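Local coordinates for protein type II restriction enzyme BsoBI (Geobacillus stearothermophilus, PDB 1DC1) that recognises the double-stranded DNA sequence 5'-CYCGRG-3' as a homodimer and cleaves it after the first cytosine, leaving fragments with 5'-phosphates, at residues 146-150 / 186-190; 195-200 / 213-219; 276-282 / 301-307. All coordinates share one frame; numbering follows the deposited sequence. Where two conformers were deposited one is given.

Contact 1: 146-150 / 186-190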
# COMPACT_ATOMS: atom_id res chain seq x y z
N ILE D 146 -2.62 13.56 23.87
CA ILE D 146 -3.34 12.95 24.97
C ILE D 146 -2.66 13.29 26.30
O ILE D 146 -3.32 13.78 27.21
CB ILE D 146 -3.39 11.39 24.82
CG1 ILE D 146 -4.24 11.01 23.57
CG2 ILE D 146 -3.86 10.73 26.19
CD1 ILE D 146 -5.61 10.53 23.88
N ILE D 147 -1.36 13.03 26.44
CA ILE D 147 -0.67 13.36 27.70
C ILE D 147 -0.62 14.86 27.98
O ILE D 147 -0.75 15.28 29.12
CB ILE D 147 0.74 12.64 27.83
CG1 ILE D 147 1.77 13.14 26.84
CG2 ILE D 147 0.52 11.12 27.65
CD1 ILE D 147 3.04 12.32 26.92
N SER D 148 -0.49 15.69 26.95
CA SER D 148 -0.53 17.13 27.20
C SER D 148 -1.91 17.54 27.69
O SER D 148 -2.02 18.37 28.59
CB SER D 148 -0.17 17.92 25.96
OG SER D 148 1.24 17.95 25.92
N ALA D 149 -2.97 16.98 27.11
CA ALA D 149 -4.31 17.28 27.57
C ALA D 149 -4.47 16.89 29.07
O ALA D 149 -5.09 17.63 29.83
CB ALA D 149 -5.34 16.53 26.74
N LEU D 150 -3.91 15.75 29.49
CA LEU D 150 -3.99 15.30 30.90
C LEU D 150 -3.17 16.26 31.76
O LEU D 150 -3.63 16.69 32.83
CB LEU D 150 -3.45 13.85 31.11
CG LEU D 150 -4.30 12.73 30.47
CD1 LEU D 150 -3.59 11.41 30.36
CD2 LEU D 150 -5.52 12.57 31.31
N GLY D 186 0.65 2.50 25.87
CA GLY D 186 -0.66 2.77 26.44
C GLY D 186 -0.57 3.85 27.52
O GLY D 186 0.52 4.14 28.02
N ILE D 187 -1.70 4.45 27.86
CA ILE D 187 -1.76 5.51 28.86
C ILE D 187 -3.01 5.22 29.65
O ILE D 187 -4.02 4.77 29.08
CB ILE D 187 -1.89 6.91 28.20
CG1 ILE D 187 -0.65 7.18 27.33
CG2 ILE D 187 -2.19 8.02 29.26
CD1 ILE D 187 0.61 7.43 28.11
N SER D 188 -2.95 5.45 30.95
CA SER D 188 -4.10 5.17 31.79
C SER D 188 -4.37 6.31 32.76
O SER D 188 -3.45 6.84 33.36
CB SER D 188 -3.83 3.88 32.53
OG SER D 188 -5.00 3.50 33.23
N TRP D 189 -5.63 6.67 32.96
CA TRP D 189 -5.99 7.75 33.89
C TRP D 189 -7.36 7.49 34.56
O TRP D 189 -8.05 6.48 34.30
CB TRP D 189 -6.08 9.11 33.18
CG TRP D 189 -7.16 9.14 32.11
CD1 TRP D 189 -8.46 9.62 32.23
CD2 TRP D 189 -7.03 8.68 30.73
NE1 TRP D 189 -9.12 9.48 31.01
CE2 TRP D 189 -8.27 8.91 30.08
CE3 TRP D 189 -5.97 8.10 30.00
CZ2 TRP D 189 -8.48 8.57 28.71
CZ3 TRP D 189 -6.17 7.77 28.64
CH2 TRP D 189 -7.40 8.01 28.02
N THR D 190 -7.73 8.41 35.44
CA THR D 190 -9.01 8.35 36.15
C THR D 190 -9.62 9.75 36.04
O THR D 190 -8.97 10.74 36.34
CB THR D 190 -8.85 8.02 37.63
OG1 THR D 190 -8.26 6.73 37.77
CG2 THR D 190 -10.20 8.00 38.31
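Ile-187 leads the strand's side of the contact, its side chain directed at the helix and its two branches meeting different partners there. CD1 lies 3.7 Å from CG2 of Ile-147, the two side chains crossing at about a right angle. CG2 of Ile-187, anti to its own backbone N, turns instead to Leu-150, whose CD1 is 3.8 Å from it; here the side chains slide past one another in opposite directions. More loosely, the same methyl comes within 4.4 Å of CG2 of Ile-146.

Two residues on, Trp-189 again faces the helix. Its first torsion (chi1 62°) turns the indole so that one face meets Leu-150. The CD2 methyl of Leu-150 makes a CH-pi contact 4.2 Å from the centroid of the five-membered ring, 24° off its normal, while CD1 of the same residue comes near the six-membered ring at CE3. The forked end of Leu-150 therefore spans both Ile-187 and the indole. CG2 of Ile-146 approaches CZ3 obliquely, at 4.5 Å. The indole NE1 has its partner elsewhere, the carbonyl oxygen of Ile-321, which ties the ring to the C-terminal helix 310-321.

All five touching residues are buried, and the interface is wholly apolar. The axes of the two short segments come within 10.5 Å at their closest and run only 22° from parallel, the layered alpha/beta packing of a helix on a sheet: the end of the long helix 110-152 lies on the mixed sheet of this PD-(D/E)XK-type restriction endonuclease.

Contact 2: 195-200 / 213-219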
# COMPACT_ATOMS: atom_id res chain seq x y z
N HIS D 195 -12.06 4.88 35.66
CA HIS D 195 -10.71 4.49 35.22
C HIS D 195 -10.73 4.25 33.72
O HIS D 195 -11.60 3.56 33.21
CB HIS D 195 -10.25 3.22 35.91
CG HIS D 195 -10.24 3.33 37.38
ND1 HIS D 195 -9.23 3.97 38.06
CD2 HIS D 195 -11.17 3.00 38.31
CE1 HIS D 195 -9.54 4.03 39.34
NE2 HIS D 195 -10.72 3.45 39.52
N ARG D 196 -9.74 4.78 33.03
CA ARG D 196 -9.68 4.66 31.60
C ARG D 196 -8.30 4.22 31.17
O ARG D 196 -7.32 4.76 31.65
CB ARG D 196 -10.02 6.03 30.96
CG ARG D 196 -11.33 6.67 31.45
CD ARG D 196 -12.49 5.94 30.81
NE ARG D 196 -13.85 6.43 31.07
CZ ARG D 196 -14.76 5.72 31.75
NH1 ARG D 196 -14.42 4.53 32.22
NH2 ARG D 196 -16.01 6.12 31.84
N THR D 197 -8.23 3.23 30.26
CA THR D 197 -6.95 2.74 29.75
C THR D 197 -6.94 2.72 28.20
O THR D 197 -7.73 2.00 27.52
CB THR D 197 -6.64 1.32 30.32
OG1 THR D 197 -6.66 1.37 31.75
CG2 THR D 197 -5.26 0.80 29.87
N LEU D 198 -6.04 3.53 27.64
CA LEU D 198 -5.87 3.59 26.20
C LEU D 198 -4.68 2.70 25.79
O LEU D 198 -3.60 2.73 26.40
CB LEU D 198 -5.62 5.04 25.76
CG LEU D 198 -5.26 5.24 24.27
CD1 LEU D 198 -6.49 5.64 23.54
CD2 LEU D 198 -4.18 6.32 24.12
N MET D 199 -4.89 1.87 24.77
CA MET D 199 -3.82 1.02 24.29
C MET D 199 -3.79 1.13 22.77
O MET D 199 -4.81 1.32 22.15
CB MET D 199 -4.10 -0.45 24.62
CG MET D 199 -4.13 -0.78 26.09
SD MET D 199 -2.55 -1.12 26.80
CE MET D 199 -1.87 -2.48 25.83
N TYR D 200 -2.61 1.00 22.19
CA TYR D 200 -2.48 1.04 20.74
C TYR D 200 -2.22 -0.35 20.15
O TYR D 200 -1.59 -1.20 20.78
CB TYR D 200 -1.32 1.96 20.38
CG TYR D 200 -1.58 3.41 20.69
CD1 TYR D 200 -2.39 4.17 19.84
CD2 TYR D 200 -0.96 4.04 21.78
CE1 TYR D 200 -2.56 5.53 20.04
CE2 TYR D 200 -1.13 5.42 21.99
CZ TYR D 200 -1.93 6.14 21.09
OH TYR D 200 -2.06 7.52 21.18
N ILE D 213 -6.38 2.01 17.90
CA ILE D 213 -6.66 2.66 19.20
C ILE D 213 -7.80 1.97 19.91
O ILE D 213 -8.87 1.77 19.30
CB ILE D 213 -7.09 4.13 19.00
CG1 ILE D 213 -6.00 4.89 18.23
CG2 ILE D 213 -7.51 4.78 20.36
CD1 ILE D 213 -6.45 6.19 17.72
N CYS D 214 -7.59 1.65 21.19
CA CYS D 214 -8.59 1.01 22.02
C CYS D 214 -8.65 1.69 23.37
O CYS D 214 -7.61 1.86 23.98
CB CYS D 214 -8.24 -0.47 22.22
SG CYS D 214 -8.58 -1.55 20.78
N LEU D 215 -9.85 2.08 23.80
CA LEU D 215 -10.05 2.72 25.10
C LEU D 215 -10.85 1.77 25.92
O LEU D 215 -11.95 1.40 25.53
CB LEU D 215 -10.81 4.04 25.01
CG LEU D 215 -10.88 4.86 26.34
CD1 LEU D 215 -9.48 5.22 26.75
CD2 LEU D 215 -11.65 6.16 26.18
N PHE D 216 -10.32 1.39 27.08
CA PHE D 216 -10.99 0.44 27.97
C PHE D 216 -11.54 1.09 29.19
O PHE D 216 -10.95 2.01 29.72
CB PHE D 216 -10.04 -0.61 28.49
CG PHE D 216 -9.55 -1.51 27.45
CD1 PHE D 216 -10.30 -2.62 27.06
CD2 PHE D 216 -8.34 -1.24 26.81
CE1 PHE D 216 -9.85 -3.46 26.06
CE2 PHE D 216 -7.87 -2.06 25.80
CZ PHE D 216 -8.62 -3.17 25.42
N ASN D 217 -12.69 0.58 29.61
CA ASN D 217 -13.34 1.00 30.82
C ASN D 217 -12.73 0.07 31.87
O ASN D 217 -13.25 -1.03 32.09
CB ASN D 217 -14.83 0.70 30.76
CG ASN D 217 -15.42 0.61 32.12
OD1 ASN D 217 -14.73 0.84 33.12
ND2 ASN D 217 -16.70 0.29 32.19
N CYS D 218 -11.65 0.49 32.52
CA CYS D 218 -11.01 -0.38 33.50
C CYS D 218 -9.65 0.15 33.97
O CYS D 218 -8.88 0.75 33.18
CB CYS D 218 -10.84 -1.78 32.91
SG CYS D 218 -9.40 -1.98 31.82
N GLU D 219 -9.36 -0.06 35.25
CA GLU D 219 -8.10 0.37 35.83
C GLU D 219 -7.02 -0.30 34.98
O GLU D 219 -7.24 -1.38 34.42
CB GLU D 219 -8.00 -0.06 37.32
CG GLU D 219 -8.37 -1.54 37.64
CD GLU D 219 -9.83 -1.76 38.13
OE1 GLU D 219 -10.11 -1.70 39.37
OE2 GLU D 219 -10.71 -2.02 37.26
O HOH W 1 -13.97 2.16 35.89
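The carbonyl oxygen of His-195 is gripped by two donors that reach it from opposite faces of its plane: the backbone N of Cys-218 and NH1 of Arg-196, each 3.1 Å away. Both N-H groups approach at a bend, with N-H...O angles of 136° and 142°. The Arg-196 chain, bent at chi2 (-75°), brings NH1 back to its neighbour's carbonyl; OD1 of Asn-217 lies at the edge of the guanidinium, near its plane, and NE forms a salt bridge to the C-terminal carboxylate of Ile-323. A leucine here would probably leave that carboxylate without its charged mate and the His-195 oxygen with one donor fewer.

Beyond this end the strands pair regularly. Phe-216 N binds Thr-197 O at 2.7 Å and Thr-197 N returns a bond to Phe-216 O; Met-199 and Cys-214 form the next hydrogen-bonded pair. The hydroxyl of Thr-197 also reaches across, donating to Cys-218 O at 2.7 Å from nearly straight beyond the carbonyl, and so fastens the chain where it leaves the strand. On this same face CG of Met-199 lies at the edge of the Phe-216 ring, 4.0 Å from CE2.

The other face carries Leu-198, Leu-215, Tyr-200 and Ile-213. CD1 of Leu-198 presses on CG2 of Ile-213 at 3.4 Å, tighter than usual for two carbons. The side chains of Ile-213 and Tyr-200 lie side by side, pointing the same way, with CG1 of Ile-213 3.9 Å from CE1 of Tyr-200. Helix 110-152 covers this end, Thr-143 bonding the Tyr-200 hydroxyl. The antiparallel pair lies in the middle of the mixed sheet, and Ile-213 directly follows Asp-212, predicted to bind magnesium, consistent with the metal site that this sheet carries in PD-(D/E)XK nucleases.

Contact 3: 276-282 / 301-307; sequences KTIFIGA and LTNSANL
Two parallel strands of a beta-alpha-beta unit, 276-281 and 303-306, meet here, with helix 286-298 as the connection between them. Thr-302 starts the pairing just before the second strand: its OG1 accepts from Thr-277 N at 2.9 Å, and its own N donates to Thr-277 O. This side chain thus does at the start of the pairing what a backbone carbonyl does further along. Phe-279 O is held twice, by Ala-305 N in the carbonyl plane and by the hydroxyl of Ser-304 at 2.8 Å, tilted 27° from that plane. With OG anti to the backbone N (chi1 -179°), Ser-304 swings its hydroxyl back to the neighbouring strand and to the edge of the Phe-279 ring. Gly-281 N then binds Ala-305 O, and Leu-307 N reaches Gly-281 O from above its carbonyl plane. CG2 of Ile-280 packs 3.8 Å from CB of Leu-307 on the opposite face from Phe-279.

Strand 303-306 is outermost in this chain's sheet, while 276-281 is flanked by 235-242, whose Glu-240 and Lys-242, predicted at the metal site, adjoin Phe-279. Ile-292 of helix 286-298 covers Phe-279 and Ser-304; helix 310-321 lies against Ile-278 and Ile-280.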
# COMPACT_ATOMS: atom_id res chain seq x y z
N LYS D 276 -17.86 3.38 21.07
CA LYS D 276 -17.72 4.57 20.22
C LYS D 276 -16.67 4.23 19.16
O LYS D 276 -15.83 3.36 19.39
CB LYS D 276 -17.20 5.79 21.01
CG LYS D 276 -18.18 6.31 22.07
CD LYS D 276 -17.48 7.38 22.88
CE LYS D 276 -18.37 7.94 23.96
NZ LYS D 276 -19.62 7.16 24.13
N THR D 277 -16.73 4.88 18.01
CA THR D 277 -15.73 4.62 16.97
C THR D 277 -15.20 5.95 16.45
O THR D 277 -15.93 6.94 16.38
CB THR D 277 -16.28 3.80 15.76
OG1 THR D 277 -17.40 4.49 15.21
CG2 THR D 277 -16.66 2.34 16.19
N ILE D 278 -13.91 5.99 16.12
CA ILE D 278 -13.33 7.23 15.60
C ILE D 278 -12.37 6.94 14.44
O ILE D 278 -11.86 5.83 14.30
CB ILE D 278 -12.55 8.09 16.74
CG1 ILE D 278 -11.27 7.37 17.20
CG2 ILE D 278 -13.47 8.41 17.91
CD1 ILE D 278 -10.44 8.18 18.22
N PHE D 279 -12.17 7.96 13.62
CA PHE D 279 -11.23 7.92 12.51
C PHE D 279 -10.41 9.20 12.57
O PHE D 279 -10.97 10.30 12.58
CB PHE D 279 -11.90 7.87 11.15
CG PHE D 279 -10.92 7.87 10.03
CD1 PHE D 279 -10.26 6.68 9.67
CD2 PHE D 279 -10.56 9.05 9.38
CE1 PHE D 279 -9.26 6.68 8.69
CE2 PHE D 279 -9.54 9.06 8.38
CZ PHE D 279 -8.90 7.87 8.05
N ILE D 280 -9.09 9.07 12.62
CA ILE D 280 -8.20 10.23 12.64
C ILE D 280 -7.25 10.02 11.47
O ILE D 280 -6.66 8.97 11.34
CB ILE D 280 -7.36 10.28 13.95
CG1 ILE D 280 -8.29 10.33 15.16
CG2 ILE D 280 -6.37 11.45 13.93
CD1 ILE D 280 -7.57 10.03 16.50
N GLY D 281 -7.12 11.02 10.61
CA GLY D 281 -6.24 10.87 9.47
C GLY D 281 -5.46 12.14 9.14
O GLY D 281 -6.01 13.21 9.27
N ALA D 282 -4.20 12.02 8.71
CA ALA D 282 -3.42 13.20 8.32
C ALA D 282 -3.71 13.60 6.84
O ALA D 282 -3.62 14.79 6.49
CB ALA D 282 -1.89 12.94 8.55
N LEU D 301 -20.17 6.92 12.94
CA LEU D 301 -18.83 7.21 13.45
C LEU D 301 -19.10 8.26 14.55
O LEU D 301 -19.89 9.18 14.36
CB LEU D 301 -17.95 7.79 12.34
CG LEU D 301 -16.43 7.78 12.34
CD1 LEU D 301 -15.90 6.37 12.48
CD2 LEU D 301 -15.93 8.47 11.02
N THR D 302 -18.47 8.10 15.71
CA THR D 302 -18.64 8.99 16.86
C THR D 302 -17.87 10.31 16.80
O THR D 302 -18.37 11.36 17.23
CB THR D 302 -18.25 8.28 18.18
OG1 THR D 302 -18.79 6.96 18.18
CG2 THR D 302 -18.80 9.04 19.36
N ASN D 303 -16.66 10.26 16.26
CA ASN D 303 -15.84 11.46 16.16
C ASN D 303 -14.73 11.26 15.13
O ASN D 303 -14.42 10.12 14.72
CB ASN D 303 -15.24 11.79 17.53
CG ASN D 303 -15.03 13.27 17.74
OD1 ASN D 303 -14.95 14.07 16.79
ND2 ASN D 303 -14.92 13.65 19.00
N SER D 304 -14.12 12.35 14.71
CA SER D 304 -13.05 12.29 13.72
C SER D 304 -12.22 13.54 13.80
O SER D 304 -12.69 14.58 14.26
CB SER D 304 -13.64 12.18 12.32
OG SER D 304 -12.63 12.10 11.32
N ALA D 305 -10.96 13.44 13.40
CA ALA D 305 -10.11 14.61 13.41
C ALA D 305 -9.04 14.49 12.31
O ALA D 305 -8.64 13.38 11.95
CB ALA D 305 -9.44 14.79 14.76
N ASN D 306 -8.66 15.63 11.73
CA ASN D 306 -7.59 15.63 10.77
C ASN D 306 -6.34 15.82 11.66
O ASN D 306 -6.20 16.86 12.35
CB ASN D 306 -7.69 16.78 9.79
CG ASN D 306 -6.59 16.76 8.80
OD1 ASN D 306 -5.40 16.76 9.15
ND2 ASN D 306 -6.96 16.70 7.54
N LEU D 307 -5.45 14.82 11.64
CA LEU D 307 -4.24 14.80 12.45
C LEU D 307 -3.27 15.98 12.20
O LEU D 307 -2.46 16.29 13.06
CB LEU D 307 -3.52 13.43 12.31
CG LEU D 307 -2.30 13.09 13.20
CD1 LEU D 307 -2.71 12.85 14.66
CD2 LEU D 307 -1.58 11.84 12.67

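From the N terminus, contact 1 comes first, closing a 35-residue excursion between segments 146-150 and 186-190 that includes strands 157-161 and 170-172. Contact 2 opens only after it, bridging the 12 residues between segments 195-200 and 213-219, where strands 202-204 and 209-211 pair; contact 3 follows, with helix 286-298 inside its loop. The three are in series, neither nested nor crossed. All reach one mixed sheet. Strands 184-191 and 194-199 are neighbours there, so contacts 1 and 2 join directly, and Leu-215 packs on Trp-189. Strand 235-242 separates contact 2 from contact 3, yet Ile-213 and Ile-280 touch through their CD1 methyls. Contacts 1 and 3 remain about 8 Å apart at their nearest atoms.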